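Local structure of putative acetamidase/formamidase (Yersinia enterocolitica subsp. palearctica serotype O:3, 5UBU) at residues P168-L173 with V196-P201. The protein probably hydrolyses carbon-nitrogen bonds, other than peptide bonds, in linear amides such as acetamide or formamide. Residues are numbered along the deposited sequence; the frame is centred on the assembly and turned at random.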
loop_
_atom_site.group_PDB
_atom_site.type_symbol
_atom_site.label_atom_id
_atom_site.label_comp_id
_atom_site.label_asym_id
_atom_site.label_seq_id
_atom_site.Cartn_x
_atom_site.Cartn_y
_atom_site.Cartn_z
ATOM N N PRO B 168 -19.699 18.273 -16.005
ATOM C CA PRO B 168 -19.170 17.183 -16.804
ATOM C C PRO B 168 -17.650 17.182 -16.959
ATOM O O PRO B 168 -17.004 18.223 -16.813
ATOM C CB PRO B 168 -19.829 17.411 -18.162
ATOM C CG PRO B 168 -19.926 18.895 -18.246
ATOM C CD PRO B 168 -20.270 19.335 -16.851
ATOM N N HIS B 169 -17.105 15.998 -17.223
ATOM C CA HIS B 169 -15.672 15.819 -17.446
ATOM C C HIS B 169 -15.439 14.469 -18.092
ATOM O O HIS B 169 -16.287 13.575 -18.022
ATOM C CB HIS B 169 -14.877 15.906 -16.149
ATOM C CG HIS B 169 -15.211 14.836 -15.163
ATOM N ND1 HIS B 169 -16.262 14.952 -14.279
ATOM C CD2 HIS B 169 -14.635 13.637 -14.911
ATOM C CE1 HIS B 169 -16.330 13.866 -13.532
ATOM N NE2 HIS B 169 -15.351 13.051 -13.891
ATOM N N ILE B 170 -14.278 14.334 -18.718
ATOM C CA ILE B 170 -13.882 13.107 -19.389
ATOM C C ILE B 170 -13.125 12.197 -18.431
ATOM O O ILE B 170 -12.165 12.606 -17.791
ATOM C CB ILE B 170 -13.021 13.429 -20.630
ATOM C CG1 ILE B 170 -13.866 14.147 -21.696
ATOM C CG2 ILE B 170 -12.404 12.168 -21.222
ATOM C CD1 ILE B 170 -14.991 13.313 -22.282
ATOM N N GLY B 171 -13.576 10.956 -18.344
ATOM C CA GLY B 171 -12.960 9.963 -17.480
ATOM C C GLY B 171 -11.744 9.330 -18.124
ATOM O O GLY B 171 -10.748 9.102 -17.450
ATOM N N THR B 172 -11.833 9.039 -19.421
ATOM C CA THR B 172 -10.728 8.423 -20.164
ATOM C C THR B 172 -10.233 9.294 -21.315
ATOM O O THR B 172 -10.911 9.440 -22.320
ATOM C CB THR B 172 -11.111 7.046 -20.764
ATOM O OG1 THR B 172 -12.196 7.201 -21.687
ATOM C CG2 THR B 172 -11.504 6.054 -19.673
ATOM N N LEU B 173 -9.052 9.870 -21.145
ATOM C CA LEU B 173 -8.419 10.702 -22.162
ATOM C C LEU B 173 -6.990 10.175 -22.251
ATOM O O LEU B 173 -6.269 10.167 -21.260
ATOM C CB LEU B 173 -8.443 12.180 -21.771
ATOM C CG LEU B 173 -7.888 13.151 -22.821
ATOM C CD1 LEU B 173 -8.694 13.063 -24.118
ATOM C CD2 LEU B 173 -7.864 14.583 -22.301
ATOM N N VAL B 196 -10.461 12.046 -13.290
ATOM C CA VAL B 196 -10.104 13.258 -12.559
ATOM C C VAL B 196 -11.173 14.290 -12.930
ATOM O O VAL B 196 -11.224 14.725 -14.083
ATOM C CB VAL B 196 -8.694 13.764 -12.942
ATOM C CG1 VAL B 196 -8.414 15.130 -12.322
ATOM C CG2 VAL B 196 -7.638 12.762 -12.510
ATOM N N PRO B 197 -12.027 14.687 -11.963
ATOM C CA PRO B 197 -13.130 15.644 -12.197
ATOM C C PRO B 197 -12.762 16.948 -12.890
ATOM O O PRO B 197 -13.614 17.553 -13.540
ATOM C CB PRO B 197 -13.630 15.963 -10.789
ATOM C CG PRO B 197 -13.264 14.776 -9.981
ATOM C CD PRO B 197 -11.993 14.233 -10.560
ATOM N N ASP B 198 -11.511 17.370 -12.751
ATOM C CA ASP B 198 -11.031 18.632 -13.336
ATOM C C ASP B 198 -10.851 18.625 -14.859
ATOM O O ASP B 198 -10.765 19.687 -15.474
ATOM C CB ASP B 198 -9.709 19.007 -12.677
ATOM C CG ASP B 198 -9.829 19.151 -11.182
ATOM O OD1 ASP B 198 -10.325 20.185 -10.705
ATOM O OD2 ASP B 198 -9.377 18.240 -10.480
ATOM N N ILE B 199 -10.805 17.440 -15.460
ATOM C CA ILE B 199 -10.623 17.299 -16.905
ATOM C C ILE B 199 -11.964 17.456 -17.635
ATOM O O ILE B 199 -12.506 16.510 -18.206
ATOM C CB ILE B 199 -9.916 15.959 -17.229
ATOM C CG1 ILE B 199 -8.542 15.963 -16.554
ATOM C CG2 ILE B 199 -9.752 15.759 -18.737
ATOM C CD1 ILE B 199 -7.787 14.665 -16.686
ATOM N N GLY B 200 -12.483 18.679 -17.599
ATOM C CA GLY B 200 -13.752 19.016 -18.247
ATOM C C GLY B 200 -13.638 20.324 -19.015
ATOM O O GLY B 200 -12.530 20.817 -19.256
ATOM N N PRO B 201 -14.789 20.897 -19.415
ATOM C CA PRO B 201 -14.795 22.167 -20.137
ATOM C C PRO B 201 -13.953 23.204 -19.421
ATOM O O PRO B 201 -14.068 23.355 -18.212
ATOM C CB PRO B 201 -16.264 22.561 -20.138
ATOM C CG PRO B 201 -16.987 21.258 -20.106
ATOM C CD PRO B 201 -16.143 20.321 -19.297
HETATM O O HOH W 1 -10.296 11.926 -16.131
#
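Pro168 opens the contact: its CG touches Pro201 CD at 4.2 Å, and Pro168 O comes closer, 3.4 Å from Pro201 CD. Pro168 O also lies 3.6 Å from Gly200 CA, where a CB on Gly200 would clash with it. His169 follows, its CA 3.8 Å from Gly200 CA. Its imidazole receives Pro197 CA almost along the ring normal, 3.6 Å from the centroid, a CH-pi contact, and its NE2 is hydrogen-bonded to Gln225. The side chain of His169 is about 7 Å from a bound sodium ion, and its ring meets that of His222, a sodium ligand. The one direct hydrogen bond between the segments runs from Ile170 N to Ile199 O (2.9 Å); Ile199 is the centre of an inverse gamma turn, just where the type I turn Val196-Ile199 ends. At Gly171 the strand turns a corner, and a water bridges the gap, donating to Ile170 O (2.6 Å) and Gly171 O (3.1 Å) and accepting from Val196 N (2.8 Å). Beyond the corner, Leu173 CD2 meets Ile199 CG2 at 4.2 Å. The loop thus packs against broken strand 169-175, which pairs with strand 214-222, while Ile170 and Ile199 both touch Ile106 of strand 101-111.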